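Local coordinates for protein methylaspartate ammonia-lyase (PDB 1KKO) that catalyses the reversible, magnesium-dependent anti elimination of ammonia from (2S,3S)-3-methyl-L-aspartate to give mesaconate, at residues D220-L225 with Y231-H236. Sequence-based numbering, arbitrary orientation.
Sequences DRILSL and YHPTLH
The hydroxyl OH of Y231 hydrogen-bonds to the backbone O of V189, which ties down that end of the ring, while the CD2/CE2 flank meets I222. No hydrogen bond joins 220-225 to 231-236; the contact is apolar and centred on I222, which the last turn of helix 209-225 directs at the chain entering strand 234-238. Its two branches share the work. I222 CG2, anti to the backbone N (CG1 at chi1 -70°), approaches the Y231 ring obliquely, 4.0 Å from CE2 of Y231, and lies 3.9 Å from CG of P233. The other branch, extended through chi2 161°, carries I222 CD1 along the pyrrolidine to 3.6 Å from CD2 of L235. I222 and P233 run alongside each other in opposite senses, as do I222 and L235. P233 also packs on the Y231 ring within its own segment, its CD 3.6 Å above the plane and over the centre. L192 of strand 191-194, I185 of helix 179-186 and L268 close further around I222. About a quarter turn round the helix from I222, R221 makes salt bridges through NE to D182 and through NH1 to D30 of the second subunit. This is the helix-to-strand half of the beta-alpha-beta crossover 191-194, 209-225, 234-238 in the TIM barrel of an enolase-superfamily enzyme, where strand 234-238 runs on to the magnesium ligand D238.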
ATOM      1  N   ASP A 220     -25.712  -5.560 -10.082  1.00 20.58           N
ATOM      2  CA  ASP A 220     -26.225  -6.817  -9.528  1.00 21.27           C
ATOM      3  C   ASP A 220     -25.350  -7.289  -8.359  1.00 20.80           C
ATOM      4  O   ASP A 220     -25.856  -7.712  -7.322  1.00 21.01           O
ATOM      5  CB  ASP A 220     -26.238  -7.925 -10.588  1.00 21.78           C
ATOM      6  CG  ASP A 220     -27.509  -7.950 -11.423  1.00 23.34           C
ATOM      7  OD1 ASP A 220     -28.511  -7.325 -11.029  1.00 23.96           O
ATOM      8  OD2 ASP A 220     -27.571  -8.584 -12.493  1.00 25.85           O
ATOM      9  N   ARG A 221     -24.031  -7.217  -8.536  1.00 20.14           N
ATOM     10  CA  ARG A 221     -23.097  -7.704  -7.531  1.00 19.71           C
ATOM     11  C   ARG A 221     -23.222  -6.904  -6.249  1.00 19.49           C
ATOM     12  O   ARG A 221     -23.228  -7.462  -5.155  1.00 19.16           O
ATOM     13  CB  ARG A 221     -21.663  -7.616  -8.049  1.00 19.62           C
ATOM     14  CG  ARG A 221     -20.668  -8.431  -7.252  1.00 19.61           C
ATOM     15  CD  ARG A 221     -20.871  -9.935  -7.398  1.00 19.75           C
ATOM     16  NE  ARG A 221     -19.784 -10.700  -6.806  1.00 20.40           N
ATOM     17  CZ  ARG A 221     -19.788 -12.016  -6.667  1.00 20.67           C
ATOM     18  NH1 ARG A 221     -20.829 -12.735  -7.081  1.00 21.74           N
ATOM     19  NH2 ARG A 221     -18.756 -12.621  -6.107  1.00 20.83           N
ATOM     20  N   ILE A 222     -23.307  -5.588  -6.395  1.00 19.36           N
ATOM     21  CA  ILE A 222     -23.471  -4.694  -5.257  1.00 19.65           C
ATOM     22  C   ILE A 222     -24.775  -5.000  -4.526  1.00 21.04           C
ATOM     23  O   ILE A 222     -24.776  -5.166  -3.310  1.00 21.17           O
ATOM     24  CB  ILE A 222     -23.421  -3.218  -5.715  1.00 19.10           C
ATOM     25  CG1 ILE A 222     -22.000  -2.852  -6.160  1.00 18.08           C
ATOM     26  CG2 ILE A 222     -23.889  -2.291  -4.602  1.00 19.21           C
ATOM     27  CD1 ILE A 222     -21.939  -1.608  -7.029  1.00 18.19           C
ATOM     28  N   LEU A 223     -25.875  -5.080  -5.270  1.00 22.87           N
ATOM     29  CA  LEU A 223     -27.178  -5.333  -4.662  1.00 24.51           C
ATOM     30  C   LEU A 223     -27.248  -6.722  -4.027  1.00 25.30           C
ATOM     31  O   LEU A 223     -27.924  -6.904  -3.014  1.00 25.91           O
ATOM     32  CB  LEU A 223     -28.304  -5.125  -5.683  1.00 24.87           C
ATOM     33  CG  LEU A 223     -28.452  -3.676  -6.171  1.00 26.44           C
ATOM     34  CD1 LEU A 223     -29.449  -3.582  -7.318  1.00 27.40           C
ATOM     35  CD2 LEU A 223     -28.855  -2.761  -5.029  1.00 27.75           C
ATOM     36  N   SER A 224     -26.527  -7.687  -4.593  1.00 26.09           N
ATOM     37  CA  SER A 224     -26.505  -9.054  -4.062  1.00 26.81           C
ATOM     38  C   SER A 224     -25.632  -9.214  -2.812  1.00 27.05           C
ATOM     39  O   SER A 224     -26.048  -9.828  -1.827  1.00 27.38           O
ATOM     40  CB  SER A 224     -25.999 -10.023  -5.134  1.00 27.09           C
ATOM     41  OG  SER A 224     -25.892 -11.340  -4.619  1.00 28.59           O
ATOM     42  N   LEU A 225     -24.421  -8.663  -2.854  1.00 26.96           N
ATOM     43  CA  LEU A 225     -23.443  -8.866  -1.782  1.00 27.25           C
ATOM     44  C   LEU A 225     -23.530  -7.905  -0.594  1.00 27.31           C
ATOM     45  O   LEU A 225     -23.064  -8.232   0.498  1.00 26.98           O
ATOM     46  CB  LEU A 225     -22.021  -8.813  -2.359  1.00 27.45           C
ATOM     47  CG  LEU A 225     -21.491 -10.082  -3.027  1.00 28.74           C
ATOM     48  CD1 LEU A 225     -22.383 -10.530  -4.163  1.00 29.44           C
ATOM     49  CD2 LEU A 225     -20.068  -9.845  -3.514  1.00 29.38           C
ATOM     50  N   TYR A 231     -26.314   0.531   1.836  1.00 24.23           N
ATOM     51  CA  TYR A 231     -25.142   0.681   0.964  1.00 22.31           C
ATOM     52  C   TYR A 231     -25.584   0.968  -0.462  1.00 21.22           C
ATOM     53  O   TYR A 231     -26.065   0.083  -1.158  1.00 20.99           O
ATOM     54  CB  TYR A 231     -24.264  -0.573   1.013  1.00 21.64           C
ATOM     55  CG  TYR A 231     -22.989  -0.459   0.200  1.00 20.38           C
ATOM     56  CD1 TYR A 231     -22.071   0.561   0.436  1.00 18.83           C
ATOM     57  CD2 TYR A 231     -22.713  -1.361  -0.810  1.00 19.39           C
ATOM     58  CE1 TYR A 231     -20.905   0.658  -0.310  1.00 18.24           C
ATOM     59  CE2 TYR A 231     -21.560  -1.270  -1.554  1.00 18.23           C
ATOM     60  CZ  TYR A 231     -20.658  -0.259  -1.296  1.00 17.25           C
ATOM     61  OH  TYR A 231     -19.518  -0.187  -2.058  1.00 16.35           O
ATOM     62  N   HIS A 232     -25.371   2.208  -0.893  1.00 20.07           N
ATOM     63  CA  HIS A 232     -25.844   2.695  -2.183  1.00 19.60           C
ATOM     64  C   HIS A 232     -24.713   3.495  -2.818  1.00 18.33           C
ATOM     65  O   HIS A 232     -24.778   4.727  -2.895  1.00 18.19           O
ATOM     66  CB  HIS A 232     -27.071   3.590  -1.946  1.00 20.35           C
ATOM     67  CG  HIS A 232     -27.865   3.904  -3.179  1.00 22.27           C
ATOM     68  ND1 HIS A 232     -27.740   5.091  -3.862  1.00 23.90           N
ATOM     69  CD2 HIS A 232     -28.835   3.206  -3.814  1.00 23.34           C
ATOM     70  CE1 HIS A 232     -28.576   5.099  -4.886  1.00 23.36           C
ATOM     71  NE2 HIS A 232     -29.251   3.965  -4.881  1.00 24.45           N
ATOM     72  N   PRO A 233     -23.662   2.815  -3.259  1.00 16.84           N
ATOM     73  CA  PRO A 233     -22.498   3.525  -3.794  1.00 16.02           C
ATOM     74  C   PRO A 233     -22.735   4.117  -5.171  1.00 15.72           C
ATOM     75  O   PRO A 233     -23.699   3.799  -5.861  1.00 16.60           O
ATOM     76  CB  PRO A 233     -21.451   2.422  -3.895  1.00 16.14           C
ATOM     77  CG  PRO A 233     -22.264   1.227  -4.186  1.00 16.41           C
ATOM     78  CD  PRO A 233     -23.452   1.358  -3.274  1.00 17.06           C
ATOM     79  N   THR A 234     -21.820   4.989  -5.561  1.00 14.52           N
ATOM     80  CA  THR A 234     -21.819   5.560  -6.901  1.00 14.43           C
ATOM     81  C   THR A 234     -20.918   4.742  -7.806  1.00 13.75           C
ATOM     82  O   THR A 234     -19.865   4.273  -7.376  1.00 13.49           O
ATOM     83  CB  THR A 234     -21.324   7.002  -6.827  1.00 14.52           C
ATOM     84  OG1 THR A 234     -22.349   7.796  -6.227  1.00 15.73           O
ATOM     85  CG2 THR A 234     -21.098   7.619  -8.204  1.00 14.55           C
ATOM     86  N   LEU A 235     -21.341   4.561  -9.053  1.00 13.76           N
ATOM     87  CA  LEU A 235     -20.550   3.854 -10.050  1.00 13.58           C
ATOM     88  C   LEU A 235     -19.784   4.862 -10.890  1.00 13.07           C
ATOM     89  O   LEU A 235     -20.334   5.864 -11.334  1.00 13.76           O
ATOM     90  CB  LEU A 235     -21.449   3.001 -10.938  1.00 14.01           C
ATOM     91  CG  LEU A 235     -22.415   2.081 -10.189  1.00 15.24           C
ATOM     92  CD1 LEU A 235     -23.165   1.222 -11.200  1.00 16.32           C
ATOM     93  CD2 LEU A 235     -21.676   1.228  -9.165  1.00 15.62           C
ATOM     94  N   HIS A 236     -18.500   4.597 -11.097  1.00 12.93           N
ATOM     95  CA  HIS A 236     -17.630   5.498 -11.847  1.00 12.32           C
ATOM     96  C   HIS A 236     -16.716   4.583 -12.642  1.00 12.18           C
ATOM     97  O   HIS A 236     -15.952   3.797 -12.077  1.00 12.61           O
ATOM     98  CB  HIS A 236     -16.887   6.383 -10.849  1.00 12.33           C
ATOM     99  CG  HIS A 236     -15.899   7.345 -11.431  1.00 12.29           C
ATOM    100  ND1 HIS A 236     -15.610   8.541 -10.813  1.00 13.08           N
ATOM    101  CD2 HIS A 236     -15.082   7.267 -12.506  1.00 12.65           C
ATOM    102  CE1 HIS A 236     -14.656   9.157 -11.485  1.00 12.26           C
ATOM    103  NE2 HIS A 236     -14.312   8.405 -12.515  1.00 13.45           N
TER